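Local coordinates for protein ALDH21) (Physcomitrella patens subsp. patens, PDB 5N5S) that probably oxidises D-glyceraldehyde 3-phosphate to 3-phosphoglycerate with NADP(+) and water, as a non-phosphorylating member of the aldehyde dehydrogenase family, at residues R411-F416 with T438-Q443; R325-E330 with V432-N437. All coordinates share one frame; numbering follows the deposited sequence.

Contact 1: residues R411-F416 with T438-Q443; sequences RKEEIF and THYGLQ. With NAP (NADP nicotinamide-adenine-dinucleotide phosphate), chain G.
A polar loop-to-loop contact at the edge of the coenzyme site joins His-439 and Tyr-440, between helix 428-435 and strand 443-447, to the chain leaving helix 409-412. Tyr-440 covers the largest share of surface, and its phenol takes the better-formed hydrogen bond: Glu-414 N donates to Tyr-440 OH over 3.2 Å (N-H...O 152°). Tyrosine suits the place because its long flat ring lifts a hydroxyl to a backbone N-H that has left the helix, while CE2 rests 3.7 Å from Lys-412 O. His-439 NE2 gives that carbonyl a weak, bent bond of 3.1 Å. Its CE1 meets Glu-413 OE1 at the ring's edge, 3.4 Å away. Glu-414 reaches past the Tyr-440 ring to the nicotinamide ribose of NADP, its chain extended beyond a CG that stands opposite the backbone N (chi1 170°): OE1 accepts from O3D at 2.9 Å and OE2 from O2D at 2.8 Å. Two carboxylate oxygens thus match two neighbouring hydroxyls, and the Tyr-440 bond probably helps to fix the backbone that bears them. The Phe-416 ring lays one face over this ribose. Behind, Gln-324 of strand 323-329 bonds Glu-413 O and Ile-415 N, and Trp-374 of helix 365-380 packs against Glu-413.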
loop_
_atom_site.group_PDB
_atom_site.type_symbol
_atom_site.label_atom_id
_atom_site.label_comp_id
_atom_site.label_asym_id
_atom_site.label_seq_id
_atom_site.Cartn_x
_atom_site.Cartn_y
_atom_site.Cartn_z
ATOM N N ARG B 411 31.494 12.359 25.835
ATOM C CA ARG B 411 31.445 11.283 24.839
ATOM C C ARG B 411 30.324 10.261 25.105
ATOM O O ARG B 411 29.651 9.828 24.164
ATOM C CB ARG B 411 32.831 10.600 24.712
ATOM C CG ARG B 411 32.918 9.346 23.825
ATOM C CD ARG B 411 32.408 9.523 22.396
ATOM N NE ARG B 411 32.534 8.298 21.609
ATOM C CZ ARG B 411 31.620 7.338 21.547
ATOM N NH1 ARG B 411 31.832 6.261 20.806
ATOM N NH2 ARG B 411 30.496 7.437 22.242
ATOM N N LYS B 412 30.161 9.854 26.370
ATOM C CA LYS B 412 29.195 8.857 26.818
ATOM C C LYS B 412 27.739 9.362 26.747
ATOM O O LYS B 412 26.886 8.736 26.109
ATOM C CB LYS B 412 29.555 8.435 28.256
ATOM C CG LYS B 412 28.963 7.104 28.722
ATOM C CD LYS B 412 29.004 6.960 30.251
ATOM C CE LYS B 412 30.400 6.804 30.824
ATOM N NZ LYS B 412 30.449 7.208 32.252
ATOM N N GLU B 413 27.470 10.484 27.426
ATOM C CA GLU B 413 26.145 11.079 27.561
ATOM C C GLU B 413 25.871 12.177 26.522
ATOM O O GLU B 413 26.810 12.713 25.924
ATOM C CB GLU B 413 25.958 11.616 29.000
ATOM C CG GLU B 413 26.256 10.614 30.116
ATOM C CD GLU B 413 25.408 9.353 30.192
ATOM O OE1 GLU B 413 24.219 9.388 29.796
ATOM O OE2 GLU B 413 25.939 8.323 30.666
ATOM N N GLU B 414 24.579 12.501 26.311
ATOM C CA GLU B 414 24.125 13.558 25.405
ATOM C C GLU B 414 24.547 14.914 25.989
ATOM O O GLU B 414 24.168 15.257 27.118
ATOM C CB GLU B 414 22.595 13.488 25.218
ATOM C CG GLU B 414 22.016 14.694 24.499
ATOM C CD GLU B 414 20.533 14.617 24.206
ATOM O OE1 GLU B 414 19.791 14.046 25.036
ATOM O OE2 GLU B 414 20.106 15.155 23.158
ATOM N N ILE B 415 25.346 15.663 25.223
ATOM C CA ILE B 415 25.886 16.952 25.638
ATOM C C ILE B 415 24.790 18.043 25.616
ATOM O O ILE B 415 24.660 18.780 26.600
ATOM C CB ILE B 415 27.179 17.273 24.813
ATOM C CG1 ILE B 415 28.406 17.473 25.747
ATOM C CG2 ILE B 415 27.045 18.402 23.769
ATOM C CD1 ILE B 415 28.479 18.773 26.628
ATOM N N PHE B 416 23.974 18.104 24.530
ATOM C CA PHE B 416 22.886 19.077 24.321
ATOM C C PHE B 416 23.413 20.524 24.470
ATOM O O PHE B 416 22.791 21.367 25.116
ATOM C CB PHE B 416 21.690 18.757 25.253
ATOM C CG PHE B 416 20.332 19.200 24.767
ATOM C CD1 PHE B 416 19.674 18.504 23.759
ATOM C CD2 PHE B 416 19.684 20.278 25.356
ATOM C CE1 PHE B 416 18.413 18.911 23.317
ATOM C CE2 PHE B 416 18.418 20.676 24.921
ATOM C CZ PHE B 416 17.787 19.983 23.910
ATOM N N THR B 438 27.317 3.719 21.277
ATOM C CA THR B 438 26.485 4.622 22.076
ATOM C C THR B 438 25.215 3.911 22.533
ATOM O O THR B 438 24.739 3.001 21.849
ATOM C CB THR B 438 26.187 5.949 21.304
ATOM O OG1 THR B 438 25.515 6.868 22.161
ATOM C CG2 THR B 438 25.382 5.745 20.020
ATOM N N HIS B 439 24.660 4.330 23.685
ATOM C CA HIS B 439 23.400 3.781 24.181
ATOM C C HIS B 439 22.215 4.470 23.478
ATOM O O HIS B 439 21.068 4.030 23.608
ATOM C CB HIS B 439 23.298 3.785 25.724
ATOM C CG HIS B 439 23.697 5.064 26.400
ATOM N ND1 HIS B 439 22.764 5.865 27.056
ATOM C CD2 HIS B 439 24.925 5.608 26.564
ATOM C CE1 HIS B 439 23.451 6.875 27.569
ATOM N NE2 HIS B 439 24.754 6.767 27.295
ATOM N N TYR B 440 22.518 5.518 22.683
ATOM C CA TYR B 440 21.549 6.270 21.890
ATOM C C TYR B 440 21.459 5.695 20.469
ATOM O O TYR B 440 22.237 4.811 20.116
ATOM C CB TYR B 440 21.901 7.769 21.867
ATOM C CG TYR B 440 22.007 8.403 23.238
ATOM C CD1 TYR B 440 20.869 8.822 23.926
ATOM C CD2 TYR B 440 23.247 8.610 23.837
ATOM C CE1 TYR B 440 20.967 9.437 25.176
ATOM C CE2 TYR B 440 23.359 9.247 25.070
ATOM C CZ TYR B 440 22.217 9.644 25.745
ATOM O OH TYR B 440 22.350 10.241 26.976
ATOM N N GLY B 441 20.513 6.188 19.678
ATOM C CA GLY B 441 20.317 5.735 18.306
ATOM C C GLY B 441 19.192 6.466 17.613
ATOM O O GLY B 441 18.218 5.839 17.192
ATOM N N LEU B 442 19.299 7.802 17.528
ATOM C CA LEU B 442 18.260 8.624 16.904
ATOM C C LEU B 442 18.539 8.762 15.414
ATOM O O LEU B 442 17.867 8.135 14.582
ATOM C CB LEU B 442 18.103 9.989 17.636
ATOM C CG LEU B 442 16.817 10.816 17.386
ATOM C CD1 LEU B 442 15.583 9.993 17.490
ATOM C CD2 LEU B 442 16.708 11.952 18.358
ATOM N N GLN B 443 19.573 9.526 15.079
ATOM C CA GLN B 443 20.024 9.676 13.704
ATOM C C GLN B 443 21.529 9.638 13.636
ATOM O O GLN B 443 22.211 9.720 14.664
ATOM C CB GLN B 443 19.411 10.913 13.007
ATOM C CG GLN B 443 17.855 10.844 12.933
ATOM C CD GLN B 443 17.197 11.715 11.895
ATOM O OE1 GLN B 443 16.171 11.338 11.328
ATOM N NE2 GLN B 443 17.740 12.913 11.638
HETATM P PA NAP G . 12.661 16.979 29.962
HETATM O O1A NAP G . 12.684 15.515 30.202
HETATM O O2A NAP G . 13.301 17.803 31.085
HETATM O O5B NAP G . 11.160 17.528 29.886
HETATM C C5B NAP G . 10.200 17.312 28.832
HETATM C C4B NAP G . 8.820 17.531 29.407
HETATM O O4B NAP G . 8.549 16.548 30.434
HETATM C C3B NAP G . 8.543 18.896 30.044
HETATM O O3B NAP G . 7.247 19.348 29.661
HETATM C C2B NAP G . 8.631 18.601 31.541
HETATM O O2B NAP G . 7.992 19.547 32.423
HETATM C C1B NAP G . 8.037 17.199 31.583
HETATM N N9A NAP G . 8.230 16.327 32.742
HETATM C C8A NAP G . 9.405 16.052 33.392
HETATM N N7A NAP G . 9.287 15.174 34.357
HETATM C C5A NAP G . 7.941 14.843 34.342
HETATM C C6A NAP G . 7.171 13.942 35.111
HETATM N N6A NAP G . 7.680 13.161 36.065
HETATM N N1A NAP G . 5.847 13.848 34.835
HETATM C C2A NAP G . 5.338 14.603 33.854
HETATM N N3A NAP G . 5.965 15.482 33.061
HETATM C C4A NAP G . 7.274 15.554 33.356
HETATM O O3 NAP G . 13.308 17.567 28.623
HETATM P PN NAP G . 13.672 19.030 28.088
HETATM O O1N NAP G . 14.793 19.575 28.886
HETATM O O2N NAP G . 12.430 19.825 27.968
HETATM O O5D NAP G . 14.217 18.662 26.633
HETATM C C5D NAP G . 15.549 18.122 26.433
HETATM C C4D NAP G . 15.530 16.647 26.093
HETATM O O4D NAP G . 14.529 16.386 25.079
HETATM C C3D NAP G . 16.829 16.116 25.493
HETATM O O3D NAP G . 17.153 14.820 25.989
HETATM C C2D NAP G . 16.495 16.099 24.003
HETATM O O2D NAP G . 17.293 15.243 23.197
HETATM C C1D NAP G . 15.044 15.543 24.068
HETATM N N1N NAP G . 14.299 15.830 22.772
HETATM C C2N NAP G . 13.854 14.765 21.960
HETATM C C3N NAP G . 13.296 15.055 20.725
HETATM C C7N NAP G . 12.897 14.022 19.689
HETATM O O7N NAP G . 12.264 14.386 18.673
HETATM N N7N NAP G . 13.202 12.741 19.920
HETATM C C4N NAP G . 13.179 16.392 20.342
HETATM C C5N NAP G . 13.621 17.411 21.171
HETATM C C6N NAP G . 14.170 17.111 22.383
HETATM P P2B NAP G . 8.631 20.925 32.931
HETATM O O1X NAP G . 9.822 21.401 32.133
HETATM O O2X NAP G . 8.938 20.712 34.434
HETATM O O3X NAP G . 7.407 21.825 32.775
#

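Contact 2: residues R325-E330 with V432-N437; sequences RLYVHE and VKECNN
Glu-434 O is gripped from opposite faces of its carbonyl plane, by Arg-325 NH2 at 3.1 Å and by the backbone N of Asn-437 at 3.0 Å. The arginine's bond comes from above that plane and is bent, whereas its other terminal nitrogen, NH1, makes a nearly straight one of 2.8 Å (175°) to Cys-435 O, which lies in the guanidinium plane. Arginine fits here because one flat group can serve two successive carbonyls near the helix's C-terminal end, where a positive charge is likely to be favourable. A bend at chi3 (-73°) turns the guanidinium to them, and NH2 also donates to Tyr-327 OH at 2.8 Å. The tyrosine ring lies beside the helix: CD2 is 4.0 Å from Cys-435 SG, an oblique sulfur-aromatic contact with a small, polarisable side chain. Across the ring, CE1 approaches Glu-434 CB. Glu-434 OE2 uses its syn lone pair to accept from Asn-437 ND2 at 2.8 Å, tying the loop residue back to the helix's last turn. A leucine in place of Arg-325 would probably leave Cys-435 O and Tyr-327 OH without this donor, Glu-434 O with one fewer, and the strand without its polar hold on the helix. The arrangement is helix-on-sheet packing in an alpha/beta domain, with helix 428-435 against parallel strands 290-294 and 323-329.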
loop_
_atom_site.group_PDB
_atom_site.type_symbol
_atom_site.label_atom_id
_atom_site.label_comp_id
_atom_site.label_asym_id
_atom_site.label_seq_id
_atom_site.Cartn_x
_atom_site.Cartn_y
_atom_site.Cartn_z
ATOM N N ARG B 325 29.196 13.967 17.561
ATOM C CA ARG B 325 30.408 13.260 17.163
ATOM C C ARG B 325 30.700 13.363 15.668
ATOM O O ARG B 325 29.820 13.121 14.844
ATOM C CB ARG B 325 30.336 11.792 17.622
ATOM C CG ARG B 325 30.161 11.642 19.135
ATOM C CD ARG B 325 30.045 10.209 19.595
ATOM N NE ARG B 325 28.761 9.609 19.240
ATOM C CZ ARG B 325 28.635 8.467 18.577
ATOM N NH1 ARG B 325 27.431 7.980 18.309
ATOM N NH2 ARG B 325 29.709 7.800 18.177
ATOM N N LEU B 326 31.947 13.717 15.327
ATOM C CA LEU B 326 32.388 13.857 13.939
ATOM C C LEU B 326 33.579 12.933 13.659
ATOM O O LEU B 326 34.629 13.076 14.281
ATOM C CB LEU B 326 32.721 15.337 13.633
ATOM C CG LEU B 326 33.147 15.709 12.204
ATOM C CD1 LEU B 326 32.124 15.243 11.161
ATOM C CD2 LEU B 326 33.388 17.199 12.088
ATOM N N TYR B 327 33.397 11.986 12.727
ATOM C CA TYR B 327 34.400 11.001 12.302
ATOM C C TYR B 327 34.840 11.313 10.884
ATOM O O TYR B 327 34.037 11.238 9.958
ATOM C CB TYR B 327 33.860 9.560 12.433
ATOM C CG TYR B 327 33.470 9.217 13.856
ATOM C CD1 TYR B 327 34.418 8.756 14.768
ATOM C CD2 TYR B 327 32.160 9.399 14.309
ATOM C CE1 TYR B 327 34.075 8.477 16.091
ATOM C CE2 TYR B 327 31.810 9.135 15.632
ATOM C CZ TYR B 327 32.770 8.674 16.519
ATOM O OH TYR B 327 32.428 8.424 17.826
ATOM N N VAL B 328 36.108 11.730 10.727
ATOM C CA VAL B 328 36.687 12.115 9.432
ATOM C C VAL B 328 37.804 11.159 9.033
ATOM O O VAL B 328 38.683 10.871 9.855
ATOM C CB VAL B 328 37.155 13.600 9.412
ATOM C CG1 VAL B 328 37.604 14.022 8.014
ATOM C CG2 VAL B 328 36.053 14.535 9.923
ATOM N N HIS B 329 37.756 10.652 7.778
ATOM C CA HIS B 329 38.777 9.749 7.233
ATOM C C HIS B 329 40.135 10.454 7.250
ATOM O O HIS B 329 40.207 11.648 6.943
ATOM C CB HIS B 329 38.412 9.268 5.820
ATOM C CG HIS B 329 39.315 8.180 5.313
ATOM N ND1 HIS B 329 40.444 8.473 4.567
ATOM C CD2 HIS B 329 39.250 6.838 5.495
ATOM C CE1 HIS B 329 41.019 7.309 4.301
ATOM N NE2 HIS B 329 40.351 6.297 4.846
ATOM N N GLU B 330 41.197 9.718 7.641
ATOM C CA GLU B 330 42.583 10.186 7.803
ATOM C C GLU B 330 43.126 11.054 6.652
ATOM O O GLU B 330 43.881 11.998 6.918
ATOM C CB GLU B 330 43.531 9.003 8.078
ATOM C CG GLU B 330 43.650 7.997 6.942
ATOM C CD GLU B 330 44.459 6.743 7.194
ATOM O OE1 GLU B 330 45.083 6.621 8.274
ATOM O OE2 GLU B 330 44.477 5.880 6.289
ATOM N N VAL B 432 31.724 3.001 11.377
ATOM C CA VAL B 432 30.305 2.661 11.521
ATOM C C VAL B 432 30.104 2.007 12.910
ATOM O O VAL B 432 29.181 2.371 13.634
ATOM C CB VAL B 432 29.788 1.767 10.343
ATOM C CG1 VAL B 432 28.304 1.415 10.504
ATOM C CG2 VAL B 432 30.026 2.441 8.992
ATOM N N LYS B 433 31.020 1.095 13.291
ATOM C CA LYS B 433 31.035 0.414 14.587
ATOM C C LYS B 433 31.188 1.456 15.718
ATOM O O LYS B 433 30.552 1.305 16.766
ATOM C CB LYS B 433 32.177 -0.621 14.620
ATOM C CG LYS B 433 32.033 -1.690 15.701
ATOM C CD LYS B 433 33.183 -2.699 15.656
ATOM C CE LYS B 433 33.645 -3.147 17.036
ATOM N NZ LYS B 433 32.792 -4.218 17.632
ATOM N N GLU B 434 32.004 2.525 15.488
ATOM C CA GLU B 434 32.189 3.616 16.443
ATOM C C GLU B 434 30.945 4.489 16.555
ATOM O O GLU B 434 30.596 4.912 17.661
ATOM C CB GLU B 434 33.418 4.465 16.121
ATOM C CG GLU B 434 34.525 4.379 17.159
ATOM C CD GLU B 434 34.098 4.492 18.611
ATOM O OE1 GLU B 434 34.009 5.629 19.131
ATOM O OE2 GLU B 434 33.863 3.432 19.232
ATOM N N CYS B 435 30.268 4.742 15.415
ATOM C CA CYS B 435 29.010 5.493 15.342
ATOM C C CYS B 435 27.976 4.813 16.225
ATOM O O CYS B 435 27.287 5.489 16.992
ATOM C CB CYS B 435 28.517 5.589 13.899
ATOM S SG CYS B 435 29.420 6.788 12.890
ATOM N N ASN B 436 27.916 3.467 16.148
ATOM C CA ASN B 436 27.001 2.613 16.913
ATOM C C ASN B 436 27.454 2.415 18.370
ATOM O O ASN B 436 26.708 1.848 19.161
ATOM C CB ASN B 436 26.835 1.255 16.214
ATOM C CG ASN B 436 26.170 1.321 14.861
ATOM O OD1 ASN B 436 25.336 2.193 14.581
ATOM N ND2 ASN B 436 26.500 0.370 13.998
ATOM N N ASN B 437 28.673 2.873 18.725
ATOM C CA ASN B 437 29.199 2.743 20.085
ATOM C C ASN B 437 28.637 3.847 20.998
ATOM O O ASN B 437 29.340 4.779 21.403
ATOM C CB ASN B 437 30.730 2.649 20.090
ATOM C CG ASN B 437 31.327 2.281 21.419
ATOM O OD1 ASN B 437 30.654 1.764 22.331
ATOM N ND2 ASN B 437 32.617 2.543 21.563
#

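How the contacts relate
From the N terminus, the first segment met is in strand 323-329, after more than 300 residues; the chain then passes through helices 333-345 and 365-380 before reaching helix 409-412, strand 419-425 and helix 428-435. At 432-437 contact 2 closes a long loop of 101 residues; at once, 438-443 closes the shorter loop of contact 1 with 411-416. The segments alternate, so the loops cross. Consecutive pieces of one chain are therefore fixed to different partners: the helix end to the sheet, the following loop to the coenzyme-side loop. Arg-411 bridges the two contacts, its NH1 forming a salt bridge to Glu-434 OE1 at 2.8 Å, while Thr-438 CG2 packs on Arg-325 NH1.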